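PDB 2GGQ: 401aa long hypothetical glucose-1-phosphate thymidylyltransferase from Sulfolobus tokodaii, which probably transfers nucleotidyl groups to sugar 1-phosphates and acetylates amino sugar phosphates, taking part in the synthesis of UDP-GlcNAc and UDP-GalNAc. Local coordinates for residues I5-S10 with I49-S54; G121-N126 with P152-N157; F228-G233 with I246-A251. All blocks are in the same frame, centred on the assembly; numbering follows the deposited sequence.

Contacts 1 and 2 belong to the same mixed sheet of the nucleotidyltransferase domain, whose strands run in the order 69-72, 48-53, 2-7, 93-97, 155-163, 117-123, 197-201. Their centres lie 24 Å apart and their nearest atoms about 9 Å apart, so they do not touch. Contact 1 ends in a loop that bonds to TTP, while contact 2 leads into N157, which probably binds N-acetylglucosamine 1-phosphate, and its I156 side chain stays about 11 Å from TTP. Contact 3 joins the first two strands of a sheet in the C-terminal hexapeptide-repeat beta-helix; its nearest atoms are about 22 Å from either of the other contacts.

Contact 1. Residues I5-S10 with I49-S54; sequences ILAAGS and ITVIVS. With TTP (thymidine-5'-triphosphate), chain E.
I5 and I52 are joined by parallel backbone pairing of strands 2-7 and 48-53. I5 N gives its hydrogen to T50 O at 2.8 Å, I52 N returns one to I5 O, and A7 N reaches I52 O with a more bent N-H...O angle of 141°. Direct backbone bonding ends there, though A8 CB still packs on V53 C at 3.5 Å, and a water links A7 O, to which it donates at 2.6 Å, with S54 N.

Apolar contacts form on both faces. On that of I5, A7 and V51, V51 CG1, anti to its backbone N (chi1 -166°), presses on A7 CB at 3.5 Å, tight for two carbons. On the other, L6 and I52 lie side by side, with L6 CD2 3.6 Å from I52 CD1.

A8 N donates to the thymine O4 of TTP at 3.2 Å, S10 OG to the gamma-phosphate oxygen O2G at 2.6 Å, and bare G9 CA lies 3.0 Å from O2B of the beta-phosphate. Loop A8-S10 of this GT-A-type nucleotidyltransferase domain follows directly on the last paired donor, A7 N, and meets base and gamma-phosphate at its two ends; R13, K23 and Q73 also bond to TTP.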
loop_
_atom_site.group_PDB
_atom_site.type_symbol
_atom_site.label_atom_id
_atom_site.label_comp_id
_atom_site.label_asym_id
_atom_site.label_seq_id
_atom_site.Cartn_x
_atom_site.Cartn_y
_atom_site.Cartn_z
ATOM N N ILE A 5 13.275 8.900 -0.224
ATOM C CA ILE A 5 11.969 8.278 -0.498
ATOM C C ILE A 5 11.031 9.373 -0.958
ATOM O O ILE A 5 10.843 10.373 -0.239
ATOM C CB ILE A 5 11.413 7.519 0.740
ATOM C CG1 ILE A 5 12.479 6.533 1.260
ATOM C CG2 ILE A 5 10.062 6.793 0.380
ATOM C CD1 ILE A 5 12.155 5.806 2.598
ATOM N N LEU A 6 10.519 9.237 -2.182
ATOM C CA LEU A 6 9.609 10.225 -2.740
ATOM C C LEU A 6 8.212 9.811 -2.294
ATOM O O LEU A 6 7.623 8.853 -2.823
ATOM C CB LEU A 6 9.712 10.309 -4.257
ATOM C CG LEU A 6 11.147 10.421 -4.799
ATOM C CD1 LEU A 6 11.134 10.502 -6.304
ATOM C CD2 LEU A 6 11.861 11.604 -4.184
ATOM N N ALA A 7 7.738 10.502 -1.256
ATOM C CA ALA A 7 6.497 10.142 -0.572
ATOM C C ALA A 7 5.506 11.309 -0.546
ATOM O O ALA A 7 4.731 11.460 0.424
ATOM C CB ALA A 7 6.792 9.682 0.831
ATOM N N ALA A 8 5.557 12.137 -1.581
ATOM C CA ALA A 8 4.715 13.323 -1.649
ATOM C C ALA A 8 3.604 13.223 -2.719
ATOM O O ALA A 8 3.093 14.244 -3.205
ATOM C CB ALA A 8 5.581 14.568 -1.870
ATOM N N GLY A 9 3.250 11.999 -3.080
ATOM C CA GLY A 9 2.135 11.730 -3.986
ATOM C C GLY A 9 0.819 12.071 -3.289
ATOM O O GLY A 9 0.744 12.136 -2.051
ATOM N N SER A 10 -0.208 12.322 -4.087
ATOM C CA SER A 10 -1.488 12.723 -3.542
ATOM C C SER A 10 -2.303 11.570 -2.936
ATOM O O SER A 10 -3.216 11.817 -2.163
ATOM C CB SER A 10 -2.291 13.458 -4.608
ATOM O OG SER A 10 -2.149 12.798 -5.846
ATOM N N ILE A 49 18.764 8.745 5.402
ATOM C CA ILE A 49 17.539 8.572 4.626
ATOM C C ILE A 49 16.726 9.846 4.818
ATOM O O ILE A 49 16.579 10.330 5.956
ATOM C CB ILE A 49 16.727 7.348 5.127
ATOM C CG1 ILE A 49 17.569 6.070 5.043
ATOM C CG2 ILE A 49 15.389 7.220 4.329
ATOM C CD1 ILE A 49 17.107 4.886 5.902
ATOM N N THR A 50 16.221 10.369 3.715
ATOM C CA THR A 50 15.357 11.519 3.712
ATOM C C THR A 50 14.034 11.124 3.032
ATOM O O THR A 50 14.027 10.527 1.943
ATOM C CB THR A 50 16.021 12.675 2.914
ATOM O OG1 THR A 50 17.201 13.091 3.607
ATOM C CG2 THR A 50 15.073 13.924 2.758
ATOM N N VAL A 51 12.922 11.456 3.663
ATOM C CA VAL A 51 11.639 11.296 3.002
ATOM C C VAL A 51 11.173 12.645 2.565
ATOM O O VAL A 51 11.143 13.574 3.364
ATOM C CB VAL A 51 10.565 10.693 3.933
ATOM C CG1 VAL A 51 9.346 10.213 3.110
ATOM C CG2 VAL A 51 11.147 9.548 4.707
ATOM N N ILE A 52 10.774 12.752 1.305
ATOM C CA ILE A 52 10.181 13.977 0.792
ATOM C C ILE A 52 8.632 13.846 0.845
ATOM O O ILE A 52 8.077 12.888 0.310
ATOM C CB ILE A 52 10.659 14.211 -0.616
ATOM C CG1 ILE A 52 12.206 14.426 -0.582
ATOM C CG2 ILE A 52 9.939 15.402 -1.217
ATOM C CD1 ILE A 52 12.880 14.214 -1.904
ATOM N N VAL A 53 7.972 14.787 1.508
ATOM C CA VAL A 53 6.532 14.669 1.833
ATOM C C VAL A 53 5.771 15.930 1.383
ATOM O O VAL A 53 6.379 16.979 1.147
ATOM C CB VAL A 53 6.298 14.454 3.363
ATOM C CG1 VAL A 53 7.064 13.223 3.894
ATOM C CG2 VAL A 53 6.687 15.695 4.211
ATOM N N SER A 54 4.439 15.855 1.303
ATOM C CA SER A 54 3.655 17.066 1.099
ATOM C C SER A 54 3.671 17.822 2.409
ATOM O O SER A 54 3.834 17.207 3.469
ATOM C CB SER A 54 2.219 16.717 0.731
ATOM O OG SER A 54 1.631 15.984 1.795
HETATM P PA TTP E . 1.623 8.042 -8.414
HETATM O O1A TTP E . 1.153 7.664 -9.817
HETATM O O2A TTP E . 2.830 7.192 -8.007
HETATM O O3A TTP E . 0.418 7.787 -7.316
HETATM P PB TTP E . -0.022 8.972 -6.313
HETATM O O1B TTP E . -0.267 8.635 -4.877
HETATM O O2B TTP E . 1.069 10.011 -6.240
HETATM O O3B TTP E . -1.211 9.705 -7.088
HETATM P PG TTP E . -2.772 9.425 -7.028
HETATM O O1G TTP E . -3.049 8.196 -6.173
HETATM O O2G TTP E . -3.500 10.633 -6.487
HETATM O O3G TTP E . -3.148 9.263 -8.484
HETATM O "O5'" TTP E . 1.895 9.652 -8.391
HETATM C "C5'" TTP E . 0.977 10.548 -9.064
HETATM C "C4'" TTP E . 0.791 11.984 -8.526
HETATM O "O4'" TTP E . 1.547 12.391 -7.364
HETATM C "C3'" TTP E . 1.291 12.927 -9.588
HETATM O "O3'" TTP E . 0.502 14.126 -9.490
HETATM C "C2'" TTP E . 2.755 13.204 -9.212
HETATM C "C1'" TTP E . 2.643 13.300 -7.698
HETATM N N1 TTP E . 3.852 13.031 -6.859
HETATM C C2 TTP E . 4.512 14.118 -6.176
HETATM O O2 TTP E . 4.148 15.316 -6.300
HETATM N N3 TTP E . 5.555 13.900 -5.368
HETATM C C4 TTP E . 6.009 12.664 -5.168
HETATM O O4 TTP E . 6.974 12.511 -4.399
HETATM C C5 TTP E . 5.372 11.517 -5.845
HETATM C C5M TTP E . 5.878 10.109 -5.629
HETATM C C6 TTP E . 4.285 11.769 -6.684
HETATM O O HOH W 1 3.080 12.925 1.790
#

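Contact 2. Residues G121-N126 with P152-N157; sequences GVKVSN and PSNLIN
I156 packs against V122 and V124 where strands 117-123 and 155-163 run antiparallel. V122 and I156 form a hydrogen-bonded pair: V122 N donates to I156 O at 2.8 Å, and I156 N donates back to V122 O from above the carbonyl plane, 41° out of it. A third bond, V124 N to N154 O at 3.2 Å, carries the pairing past the end of the strand.

The side chain of I156 can be followed outward. Its CB lies 4.0 Å from V122 O. At CG1, placed between the backbone N and the carbonyl carbon (chi1 60°), the chain comes within 3.2 Å of V122 O and also meets both methyls of V124. The CG2 branch turns to V124 CG2 at 3.9 Å. The tip, CD1, ends 3.8 Å from V122 CG1, with V124 CG1 only slightly farther. I156 thus runs alongside V122, pointing the same way, and crosses V124 at about a right angle.

On the other face, L155 CD2 lies over the bare backbone of G121, 3.3 Å from its C, and is equally close to V122 N. The aliphatic part of K123 crosses N154 obliquely, while its NZ makes a long, weak ion pair with E201. Before the strand, S153 OG accepts from L155 N in an ST turn.

W206 of strand 206-208 packs on V122, V124 and I156; Y130 touches V124 and I156, and P127 touches I156. The strand leads into N157, which probably binds N-acetylglucosamine 1-phosphate. Strand 131-135 pairs along the other edge of 155-157, L155 with L133 and N157 with G131 of the same site, while G121 bonds to I200 and Y202 on the side of strand 197-201, where V199 and E201 meet L155.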
loop_
_atom_site.group_PDB
_atom_site.type_symbol
_atom_site.label_atom_id
_atom_site.label_comp_id
_atom_site.label_asym_id
_atom_site.label_seq_id
_atom_site.Cartn_x
_atom_site.Cartn_y
_atom_site.Cartn_z
ATOM N N GLY A 121 14.202 -2.234 -13.354
ATOM C CA GLY A 121 12.978 -2.504 -14.107
ATOM C C GLY A 121 12.407 -3.823 -13.622
ATOM O O GLY A 121 13.129 -4.690 -13.151
ATOM N N VAL A 122 11.100 -3.975 -13.728
ATOM C CA VAL A 122 10.470 -5.205 -13.281
ATOM C C VAL A 122 9.381 -5.560 -14.305
ATOM O O VAL A 122 8.719 -4.677 -14.851
ATOM C CB VAL A 122 9.903 -5.030 -11.838
ATOM C CG1 VAL A 122 8.783 -3.985 -11.828
ATOM C CG2 VAL A 122 9.459 -6.381 -11.216
ATOM N N LYS A 123 9.217 -6.844 -14.593
ATOM C CA LYS A 123 8.188 -7.243 -15.570
ATOM C C LYS A 123 6.805 -7.324 -14.930
ATOM O O LYS A 123 6.630 -7.994 -13.899
ATOM C CB LYS A 123 8.573 -8.548 -16.259
ATOM C CG LYS A 123 9.855 -8.439 -17.057
ATOM C CD LYS A 123 10.200 -9.779 -17.657
ATOM C CE LYS A 123 11.505 -9.722 -18.396
ATOM N NZ LYS A 123 12.007 -11.116 -18.537
ATOM N N VAL A 124 5.840 -6.614 -15.518
ATOM C CA VAL A 124 4.451 -6.673 -15.048
ATOM C C VAL A 124 3.589 -7.398 -16.091
ATOM O O VAL A 124 4.113 -7.893 -17.096
ATOM C CB VAL A 124 3.867 -5.280 -14.642
ATOM C CG1 VAL A 124 4.592 -4.719 -13.401
ATOM C CG2 VAL A 124 3.888 -4.298 -15.777
ATOM N N SER A 125 2.286 -7.491 -15.851
ATOM C CA SER A 125 1.394 -8.055 -16.868
ATOM C C SER A 125 0.526 -6.947 -17.448
ATOM O O SER A 125 -0.092 -7.120 -18.503
ATOM C CB SER A 125 0.557 -9.209 -16.308
ATOM O OG SER A 125 -0.292 -8.753 -15.279
ATOM N N ASN A 126 0.511 -5.800 -16.772
ATOM C CA ASN A 126 -0.216 -4.629 -17.248
ATOM C C ASN A 126 0.669 -3.391 -17.512
ATOM O O ASN A 126 0.443 -2.339 -16.915
ATOM C CB ASN A 126 -1.347 -4.286 -16.270
ATOM C CG ASN A 126 -0.840 -3.938 -14.880
ATOM O OD1 ASN A 126 -0.020 -4.651 -14.294
ATOM N ND2 ASN A 126 -1.332 -2.828 -14.349
ATOM N N PRO A 152 5.310 -2.261 -25.795
ATOM C CA PRO A 152 6.587 -2.571 -26.456
ATOM C C PRO A 152 7.371 -3.654 -25.717
ATOM O O PRO A 152 8.179 -4.370 -26.325
ATOM C CB PRO A 152 7.354 -1.241 -26.382
ATOM C CG PRO A 152 6.316 -0.202 -26.096
ATOM C CD PRO A 152 5.318 -0.901 -25.235
ATOM N N SER A 153 7.132 -3.749 -24.405
ATOM C CA SER A 153 7.868 -4.642 -23.516
ATOM C C SER A 153 7.084 -4.918 -22.223
ATOM O O SER A 153 6.242 -4.116 -21.823
ATOM C CB SER A 153 9.237 -4.036 -23.177
ATOM O OG SER A 153 9.929 -4.831 -22.228
ATOM N N ASN A 154 7.364 -6.074 -21.615
ATOM C CA ASN A 154 7.007 -6.423 -20.227
ATOM C C ASN A 154 7.623 -5.479 -19.177
ATOM O O ASN A 154 7.010 -5.175 -18.144
ATOM C CB ASN A 154 7.598 -7.806 -19.906
ATOM C CG ASN A 154 6.701 -8.943 -20.296
ATOM O OD1 ASN A 154 5.624 -9.125 -19.720
ATOM N ND2 ASN A 154 7.155 -9.754 -21.266
ATOM N N LEU A 155 8.866 -5.078 -19.444
ATOM C CA LEU A 155 9.759 -4.464 -18.453
ATOM C C LEU A 155 9.378 -3.029 -18.210
ATOM O O LEU A 155 9.348 -2.232 -19.144
ATOM C CB LEU A 155 11.193 -4.503 -18.972
ATOM C CG LEU A 155 12.405 -4.979 -18.167
ATOM C CD1 LEU A 155 13.588 -4.043 -18.430
ATOM C CD2 LEU A 155 12.154 -5.109 -16.697
ATOM N N ILE A 156 9.093 -2.692 -16.953
ATOM C CA ILE A 156 8.678 -1.319 -16.587
ATOM C C ILE A 156 9.571 -0.745 -15.479
ATOM O O ILE A 156 10.249 -1.479 -14.781
ATOM C CB ILE A 156 7.161 -1.223 -16.146
ATOM C CG1 ILE A 156 6.876 -2.106 -14.919
ATOM C CG2 ILE A 156 6.196 -1.548 -17.317
ATOM C CD1 ILE A 156 6.766 -1.354 -13.635
ATOM N N ASN A 157 9.511 0.561 -15.325
ATOM C CA ASN A 157 10.228 1.304 -14.312
ATOM C C ASN A 157 9.734 0.902 -12.933
ATOM O O ASN A 157 8.589 1.199 -12.550
ATOM C CB ASN A 157 10.034 2.799 -14.549
ATOM C CG ASN A 157 10.759 3.644 -13.552
ATOM O OD1 ASN A 157 11.650 3.174 -12.828
ATOM N ND2 ASN A 157 10.400 4.903 -13.499
#

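Contact 3. Residues F228-G233 with I246-A251; sequences FSQNLG and IIEEDA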
loop_
_atom_site.group_PDB
_atom_site.type_symbol
_atom_site.label_atom_id
_atom_site.label_comp_id
_atom_site.label_asym_id
_atom_site.label_seq_id
_atom_site.Cartn_x
_atom_site.Cartn_y
_atom_site.Cartn_z
ATOM N N PHE A 228 6.289 -16.846 9.957
ATOM C CA PHE A 228 6.073 -18.260 10.235
ATOM C C PHE A 228 5.089 -18.442 11.384
ATOM O O PHE A 228 5.016 -17.609 12.280
ATOM C CB PHE A 228 7.394 -18.960 10.595
ATOM C CG PHE A 228 8.353 -19.110 9.441
ATOM C CD1 PHE A 228 7.889 -19.233 8.123
ATOM C CD2 PHE A 228 9.732 -19.163 9.678
ATOM C CE1 PHE A 228 8.781 -19.382 7.049
ATOM C CE2 PHE A 228 10.638 -19.321 8.626
ATOM C CZ PHE A 228 10.163 -19.427 7.302
ATOM N N SER A 229 4.348 -19.547 11.339
ATOM C CA SER A 229 3.426 -19.967 12.402
ATOM C C SER A 229 4.058 -19.793 13.793
ATOM O O SER A 229 5.150 -20.299 14.053
ATOM C CB SER A 229 3.061 -21.440 12.174
ATOM O OG SER A 229 1.719 -21.733 12.555
ATOM N N GLN A 230 3.397 -19.043 14.674
ATOM C CA GLN A 230 3.911 -18.832 16.029
ATOM C C GLN A 230 2.776 -18.489 16.972
ATOM O O GLN A 230 1.765 -17.931 16.565
ATOM C CB GLN A 230 4.999 -17.724 16.074
ATOM C CG GLN A 230 4.641 -16.430 15.296
ATOM C CD GLN A 230 5.822 -15.451 15.084
ATOM O OE1 GLN A 230 6.187 -14.688 15.984
ATOM N NE2 GLN A 230 6.387 -15.449 13.860
ATOM N N ASN A 231 2.942 -18.827 18.240
ATOM C CA ASN A 231 1.983 -18.392 19.218
ATOM C C ASN A 231 2.629 -17.712 20.400
ATOM O O ASN A 231 3.159 -18.383 21.278
ATOM C CB ASN A 231 1.052 -19.535 19.658
ATOM C CG ASN A 231 0.084 -19.097 20.728
ATOM O OD1 ASN A 231 -0.180 -17.909 20.880
ATOM N ND2 ASN A 231 -0.432 -20.048 21.495
ATOM N N LEU A 232 2.556 -16.375 20.416
ATOM C CA LEU A 232 3.033 -15.563 21.545
ATOM C C LEU A 232 1.886 -15.035 22.441
ATOM O O LEU A 232 2.101 -14.230 23.376
ATOM C CB LEU A 232 3.893 -14.406 21.036
ATOM C CG LEU A 232 5.115 -14.738 20.148
ATOM C CD1 LEU A 232 5.876 -13.465 19.808
ATOM C CD2 LEU A 232 6.031 -15.793 20.761
ATOM N N GLY A 233 0.673 -15.501 22.152
ATOM C CA GLY A 233 -0.525 -15.039 22.856
ATOM C C GLY A 233 -1.092 -16.059 23.829
ATOM O O GLY A 233 -0.365 -16.945 24.331
ATOM N N ILE A 246 -0.209 -16.832 12.851
ATOM C CA ILE A 246 0.646 -15.986 13.661
ATOM C C ILE A 246 -0.216 -15.329 14.704
ATOM O O ILE A 246 -1.098 -14.515 14.388
ATOM C CB ILE A 246 1.370 -14.908 12.824
ATOM C CG1 ILE A 246 2.327 -15.563 11.821
ATOM C CG2 ILE A 246 2.168 -13.961 13.738
ATOM C CD1 ILE A 246 1.659 -16.056 10.562
ATOM N N ILE A 247 0.034 -15.681 15.955
ATOM C CA ILE A 247 -0.624 -15.038 17.075
ATOM C C ILE A 247 0.441 -14.199 17.769
ATOM O O ILE A 247 1.412 -14.750 18.299
ATOM C CB ILE A 247 -1.263 -16.088 18.010
ATOM C CG1 ILE A 247 -2.199 -16.992 17.196
ATOM C CG2 ILE A 247 -1.990 -15.411 19.189
ATOM C CD1 ILE A 247 -2.744 -18.207 17.951
ATOM N N GLU A 248 0.281 -12.878 17.733
ATOM C CA GLU A 248 1.263 -11.970 18.342
ATOM C C GLU A 248 1.037 -11.759 19.840
ATOM O O GLU A 248 0.038 -12.214 20.408
ATOM C CB GLU A 248 1.295 -10.635 17.605
ATOM C CG GLU A 248 1.651 -10.754 16.143
ATOM C CD GLU A 248 3.161 -10.783 15.908
ATOM O OE1 GLU A 248 3.899 -11.333 16.770
ATOM O OE2 GLU A 248 3.604 -10.232 14.868
ATOM N N GLU A 249 1.977 -11.080 20.493
ATOM C CA GLU A 249 1.948 -10.969 21.935
ATOM C C GLU A 249 0.731 -10.219 22.414
ATOM O O GLU A 249 0.272 -9.283 21.760
ATOM C CB GLU A 249 3.237 -10.304 22.460
ATOM C CG GLU A 249 3.222 -8.809 22.465
ATOM C CD GLU A 249 4.524 -8.182 22.963
ATOM O OE1 GLU A 249 5.284 -8.868 23.682
ATOM O OE2 GLU A 249 4.764 -6.990 22.627
ATOM N N ASP A 250 0.236 -10.638 23.576
ATOM C CA ASP A 250 -0.938 -10.075 24.233
ATOM C C ASP A 250 -2.279 -10.325 23.512
ATOM O O ASP A 250 -3.318 -9.807 23.945
ATOM C CB ASP A 250 -0.759 -8.584 24.488
ATOM C CG ASP A 250 0.279 -8.278 25.580
ATOM O OD1 ASP A 250 0.538 -9.116 26.481
ATOM O OD2 ASP A 250 0.796 -7.149 25.534
ATOM N N ALA A 251 -2.251 -11.110 22.430
ATOM C CA ALA A 251 -3.487 -11.502 21.754
ATOM C C ALA A 251 -4.162 -12.573 22.603
ATOM O O ALA A 251 -3.473 -13.416 23.229
ATOM C CB ALA A 251 -3.206 -11.996 20.331
HETATM O O HOH W 2 1.219 -12.782 25.217
#
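Strands 230-231 and 245-247 pair in parallel, with I247 N donating to Q230 O and L232 N to I247 O, both at 2.9 Å and nearly straight. Beyond them, a type II turn from E248 to A251 stays beside L232 and G233, and a water donates to L232 O while accepting from D250 N at 2.9 Å.

Q230 lies across I246, its CG 3.8 Å from I246 CG2. With chi1 at 46° its extended chain reaches F228, where NE2 donates to F228 O in the amide plane, which helps fix the group's rotation. F228 O also approaches I246 CG1 at 3.4 Å. On the opposite face N231, with CG anti to the backbone N (chi1 178°), brings OD1 to 3.5 Å from I247 CG2. The same oxygen accepts from G233 N in an Asx turn, the donor 36° out of the carbonyl plane. G233 CA packs against A251 O at 3.4 Å and lies 4.0 Å from I247 CG2.

Strand 230-231 is the outermost of this parallel sheet, in the first coil of the left-handed beta-helix formed by the hexapeptide repeats. Strand 263-265 follows on the far side of 245-247: V263 and I265 bond to the backbone of I246, and A251 touches I265.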